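Local coordinates for porin protein associated with imipenem resistance (Acinetobacter baumannii, PDB 4FUV) that forms an eight-stranded beta-barrel in the outer membrane and probably takes part in the uptake of ornithine and of the antibiotic imipenem, at residues Thr173-Val178 / Lys210-Pro215; Val42-Gly47 / Leu77-Arg82. One frame throughout, in Å; residues are numbered along the deposited sequence.

Contact 1: Thr173-Val178 / Lys210-Pro215; sequences TGNPTV and KYKWLP. With C8E ((hydroxyethyloxy)tri(ethyloxy)octane), chain D; C8E ((hydroxyethyloxy)tri(ethyloxy)octane), chain J.
Lys-212 meets Thr-173, Gly-174 and Asn-175 at one end of two neighbouring strands of the CarO beta-barrel: the residues after strand 162-172 meet those leading into strand 213-224, its antiparallel partner. The backbone O of Lys-212 is gripped twice, by the N of Thr-173 at 3.0 Å and by the N of Gly-174 at 2.9 Å. Both bonds are bent, with N-H...O angles of 143° and 137°, and the two donors lie on the same face of the carbonyl plane. From there the Lys-212 side chain runs beside the loop. Its CB lies 4.0 Å from Gly-174 CA, CG comes close to Asn-175 OD1, and CD and CE continue past that oxygen in an extended run. The final bend, chi4 -82°, swings NZ back to give Asn-175 OD1 a hydrogen bond of 3.0 Å, nearly in line with the amide C=O. The other end of the amide, ND2, rests against Tyr-211 CB and is held by the backbone oxygens of Ile-205 and Asp-208, so both ends of the group are tied down. Thr-173 OG1 bonds to the O of Gly-174, while its CG2 packs on Leu-214 CB. The CB of Trp-213 is directed away from residues 173-178, and its indole lies against detergent: O21 of C8E (chain J) sits over the ring centre, 3.2 Å above its plane.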
# COMPACT_ATOMS: atom_id res chain seq x y z
N THR A 173 -30.92 -4.48 1.94
CA THR A 173 -31.68 -3.24 1.82
C THR A 173 -32.22 -2.99 0.42
O THR A 173 -33.11 -2.14 0.23
CB THR A 173 -30.77 -2.06 2.15
OG1 THR A 173 -29.61 -2.12 1.31
CG2 THR A 173 -30.33 -2.15 3.60
N GLY A 174 -31.69 -3.70 -0.57
CA GLY A 174 -31.90 -3.32 -1.95
C GLY A 174 -31.02 -2.11 -2.24
O GLY A 174 -30.45 -1.52 -1.30
N ASN A 175 -30.89 -1.73 -3.51
CA ASN A 175 -30.09 -0.55 -3.84
C ASN A 175 -30.60 0.71 -3.18
O ASN A 175 -31.81 0.93 -3.10
CB ASN A 175 -30.05 -0.33 -5.35
CG ASN A 175 -29.42 -1.48 -6.09
OD1 ASN A 175 -30.09 -2.45 -6.44
ND2 ASN A 175 -28.12 -1.39 -6.32
N PRO A 176 -29.68 1.57 -2.74
CA PRO A 176 -30.05 2.85 -2.11
C PRO A 176 -30.53 3.84 -3.16
O PRO A 176 -30.39 3.60 -4.36
CB PRO A 176 -28.73 3.33 -1.51
CG PRO A 176 -27.69 2.79 -2.47
CD PRO A 176 -28.22 1.45 -2.91
N THR A 177 -31.12 4.93 -2.69
CA THR A 177 -31.40 6.07 -3.56
C THR A 177 -30.07 6.78 -3.76
O THR A 177 -29.28 6.88 -2.83
CB THR A 177 -32.41 7.03 -2.90
OG1 THR A 177 -33.70 6.42 -2.89
CG2 THR A 177 -32.50 8.34 -3.66
N VAL A 178 -29.80 7.28 -4.96
CA VAL A 178 -28.49 7.82 -5.25
C VAL A 178 -28.58 9.03 -6.19
O VAL A 178 -29.38 9.06 -7.11
CB VAL A 178 -27.54 6.73 -5.80
CG1 VAL A 178 -28.14 6.07 -7.03
CG2 VAL A 178 -26.16 7.28 -6.11
N LYS A 210 -24.08 -5.84 -5.91
CA LYS A 210 -23.14 -5.45 -4.86
C LYS A 210 -23.74 -4.40 -3.92
O LYS A 210 -23.46 -4.40 -2.72
CB LYS A 210 -21.89 -4.91 -5.55
CG LYS A 210 -20.82 -4.35 -4.65
CD LYS A 210 -19.87 -3.47 -5.45
CE LYS A 210 -19.42 -4.15 -6.73
N TYR A 211 -24.59 -3.53 -4.45
CA TYR A 211 -25.12 -2.44 -3.64
C TYR A 211 -26.49 -2.73 -3.03
O TYR A 211 -27.13 -1.84 -2.47
CB TYR A 211 -25.14 -1.15 -4.45
CG TYR A 211 -23.76 -0.65 -4.74
CD1 TYR A 211 -23.06 0.09 -3.80
CD2 TYR A 211 -23.13 -0.92 -5.95
CE1 TYR A 211 -21.79 0.54 -4.04
CE2 TYR A 211 -21.85 -0.47 -6.20
CZ TYR A 211 -21.19 0.26 -5.24
OH TYR A 211 -19.91 0.72 -5.47
N LYS A 212 -26.93 -3.98 -3.12
CA LYS A 212 -28.21 -4.36 -2.52
C LYS A 212 -28.08 -4.72 -1.04
O LYS A 212 -29.08 -5.01 -0.39
CB LYS A 212 -28.85 -5.49 -3.31
CG LYS A 212 -29.26 -5.03 -4.71
CD LYS A 212 -29.64 -6.18 -5.59
CE LYS A 212 -29.84 -5.70 -7.02
NZ LYS A 212 -31.19 -5.13 -7.14
N TRP A 213 -26.85 -4.68 -0.54
CA TRP A 213 -26.53 -4.95 0.86
C TRP A 213 -25.85 -3.75 1.48
O TRP A 213 -25.00 -3.12 0.85
CB TRP A 213 -25.58 -6.16 0.96
CG TRP A 213 -26.16 -7.37 0.34
CD1 TRP A 213 -26.13 -7.72 -0.99
CD2 TRP A 213 -26.89 -8.40 1.00
NE1 TRP A 213 -26.79 -8.90 -1.18
CE2 TRP A 213 -27.26 -9.35 0.03
CE3 TRP A 213 -27.27 -8.62 2.33
CZ2 TRP A 213 -27.99 -10.49 0.33
CZ3 TRP A 213 -27.99 -9.75 2.63
CH2 TRP A 213 -28.34 -10.68 1.64
N LEU A 214 -26.23 -3.42 2.70
CA LEU A 214 -25.53 -2.41 3.48
C LEU A 214 -24.65 -3.13 4.49
O LEU A 214 -25.16 -3.72 5.45
CB LEU A 214 -26.53 -1.49 4.20
CG LEU A 214 -25.94 -0.46 5.17
CD1 LEU A 214 -25.05 0.54 4.42
CD2 LEU A 214 -27.04 0.29 5.97
N PRO A 215 -23.32 -3.09 4.28
CA PRO A 215 -22.37 -3.76 5.18
C PRO A 215 -22.24 -2.97 6.48
O PRO A 215 -22.39 -1.75 6.47
CB PRO A 215 -21.05 -3.72 4.40
CG PRO A 215 -21.41 -3.26 3.00
CD PRO A 215 -22.64 -2.44 3.15
C1 C8E D . -13.80 -3.95 13.75
C2 C8E D . -15.03 -4.49 13.03
C3 C8E D . -15.10 -3.94 11.61
C5 C8E D . -17.37 -3.12 7.77
C6 C8E D . -17.98 -2.89 6.40
C7 C8E D . -17.58 -1.55 5.80
C8 C8E D . -18.55 -0.42 6.12
O9 C8E D . -18.89 0.32 4.96
C10 C8E D . -20.06 1.09 5.16
C11 C8E D . -20.24 2.13 4.05
O12 C8E D . -21.13 1.64 3.07
C13 C8E D . -21.85 2.63 2.38
C14 C8E D . -22.78 1.92 1.41
O15 C8E D . -22.24 0.62 1.22
C16 C8E D . -22.06 0.25 -0.13
C17 C8E D . -21.94 -1.26 -0.22
O18 C8E D . -20.69 -1.59 -0.78
C8 C8E J . -23.17 -11.44 5.99
O9 C8E J . -22.06 -10.69 6.45
C10 C8E J . -20.92 -11.52 6.64
C11 C8E J . -19.65 -10.68 6.42
O18 C8E J . -22.28 -8.03 1.30
C19 C8E J . -22.52 -9.26 0.66
C20 C8E J . -23.00 -10.22 1.74
O21 C8E J . -24.39 -10.38 1.57

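Contact 2: Val42-Gly47 / Leu77-Arg82; sequences VGLALG and LNAEIR
Val-42 leans its CA on Glu-80 O in a CA-H...O contact, in an antiparallel beta hairpin of the barrel wall where it forms a non-hydrogen-bonded pair with Ile-81. Gly-43 and Glu-80 form the first hydrogen-bonded pair: Gly-43 N reaches Glu-80 O in the carbonyl plane, whereas Glu-80 N, 2.7 Å from Gly-43 O, stands well above the plane of that carbonyl. At Leu-44, opposite Ala-79, CG lies anti to the backbone N (chi1 -154°) and CD1 drops toward the partner strand, 3.2 Å from Asn-78 O. Leu-44 CG also touches Leu-77 CD1 at 3.8 Å. Ala-45 repeats the paired exchange with Asn-78, Ala-45 N to Asn-78 O at 2.8 Å and Asn-78 N to Ala-45 O at 2.9 Å. The CB of Ala-45 is on the face shared with Glu-80, 3.8 Å from Glu-80 OE2. That carboxylate has two cationic partners: Arg-82 NH1 meets Glu-80 OE1 at 3.2 Å with the oxygen in the guanidinium plane, and Arg-22 forms a salt bridge to OE2, an arrangement that would favour a charged glutamate. Leu-46 then returns to the face of Leu-44, its CB resting on Leu-77 CD1. Strand 29-37 borders the first strand on its other edge, bonding through Trp-36 and Leu-34 to Leu-44 and Leu-46, and strand 95-114 likewise borders the second, through Ala-101 and Ala-99 to Leu-77 and Ala-79.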
# COMPACT_ATOMS: atom_id res chain seq x y z
N VAL A 42 -28.74 -18.77 23.23
CA VAL A 42 -29.66 -17.91 22.50
C VAL A 42 -29.96 -16.63 23.26
O VAL A 42 -30.44 -16.65 24.39
CB VAL A 42 -30.97 -18.62 22.13
CG1 VAL A 42 -31.92 -17.66 21.39
CG2 VAL A 42 -30.69 -19.82 21.24
N GLY A 43 -29.65 -15.52 22.61
CA GLY A 43 -29.86 -14.23 23.22
C GLY A 43 -30.46 -13.26 22.24
O GLY A 43 -30.65 -13.58 21.05
N LEU A 44 -30.74 -12.06 22.73
CA LEU A 44 -31.46 -11.06 21.97
C LEU A 44 -30.86 -9.69 22.25
O LEU A 44 -30.53 -9.39 23.40
CB LEU A 44 -32.92 -11.07 22.40
CG LEU A 44 -33.99 -10.61 21.42
CD1 LEU A 44 -33.89 -11.40 20.12
CD2 LEU A 44 -35.34 -10.80 22.10
N ALA A 45 -30.70 -8.89 21.20
CA ALA A 45 -30.23 -7.51 21.31
C ALA A 45 -31.19 -6.54 20.65
O ALA A 45 -31.52 -6.67 19.47
CB ALA A 45 -28.82 -7.37 20.68
N LEU A 46 -31.64 -5.55 21.41
CA LEU A 46 -32.49 -4.50 20.89
C LEU A 46 -31.73 -3.19 21.00
O LEU A 46 -31.46 -2.72 22.11
CB LEU A 46 -33.79 -4.40 21.68
CG LEU A 46 -34.72 -3.23 21.36
CD1 LEU A 46 -35.33 -3.36 19.97
CD2 LEU A 46 -35.82 -3.12 22.41
N GLY A 47 -31.42 -2.59 19.86
CA GLY A 47 -30.51 -1.46 19.84
C GLY A 47 -30.92 -0.26 19.00
O GLY A 47 -31.83 -0.33 18.19
N LEU A 77 -33.34 -5.31 15.97
CA LEU A 77 -33.58 -6.42 16.88
C LEU A 77 -32.89 -7.66 16.33
O LEU A 77 -33.23 -8.15 15.24
CB LEU A 77 -35.07 -6.67 17.05
CG LEU A 77 -35.42 -7.82 17.98
CD1 LEU A 77 -34.90 -7.52 19.40
CD2 LEU A 77 -36.92 -8.05 17.99
N ASN A 78 -31.89 -8.15 17.06
CA ASN A 78 -31.16 -9.34 16.64
C ASN A 78 -31.26 -10.48 17.63
O ASN A 78 -31.18 -10.28 18.85
CB ASN A 78 -29.67 -9.04 16.43
CG ASN A 78 -29.45 -8.11 15.27
OD1 ASN A 78 -30.17 -8.16 14.29
ND2 ASN A 78 -28.45 -7.23 15.39
N ALA A 79 -31.41 -11.69 17.10
CA ALA A 79 -31.10 -12.90 17.85
C ALA A 79 -29.59 -13.12 17.77
O ALA A 79 -28.99 -12.95 16.71
CB ALA A 79 -31.83 -14.10 17.27
N GLU A 80 -28.98 -13.50 18.89
CA GLU A 80 -27.57 -13.89 18.87
C GLU A 80 -27.41 -15.36 19.27
O GLU A 80 -27.83 -15.78 20.35
CB GLU A 80 -26.73 -12.98 19.78
CG GLU A 80 -26.92 -11.48 19.50
CD GLU A 80 -25.96 -10.61 20.30
OE1 GLU A 80 -25.45 -11.07 21.35
OE2 GLU A 80 -25.72 -9.46 19.87
N ILE A 81 -26.79 -16.12 18.40
CA ILE A 81 -26.60 -17.54 18.64
C ILE A 81 -25.14 -17.85 18.90
O ILE A 81 -24.28 -17.59 18.07
CB ILE A 81 -27.12 -18.40 17.46
CG1 ILE A 81 -28.65 -18.28 17.35
CG2 ILE A 81 -26.74 -19.89 17.68
CD1 ILE A 81 -29.14 -17.26 16.37
N ARG A 82 -24.88 -18.41 20.08
CA ARG A 82 -23.52 -18.75 20.50
C ARG A 82 -23.34 -20.26 20.48
O ARG A 82 -23.82 -20.94 21.38
CB ARG A 82 -23.26 -18.20 21.91
CG ARG A 82 -23.18 -16.68 21.98
CD ARG A 82 -23.08 -16.17 23.44
NE ARG A 82 -22.38 -14.89 23.51
CZ ARG A 82 -22.88 -13.73 23.05
NH1 ARG A 82 -24.10 -13.69 22.51
NH2 ARG A 82 -22.17 -12.62 23.15

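In the fold
The two contacts belong to the same barrel but to different levels of its wall, their centres about 24 Å apart and their nearest atoms about 11 Å apart. Contact 2 is regular strand pairing, with backbone bonds in both directions, leucines on one face and a charged cluster on the other. Contact 1 lies beyond such pairing, where the chain leaves one strand and enters the next, and one carbonyl and one amide do much of the joining. Both are partly buried. Strand 95-114 links them, since it borders 77-82 and also touches Thr-173 and Leu-214. Contact 1 lies nearer the centre of the chain, and detergent reaches residues of each.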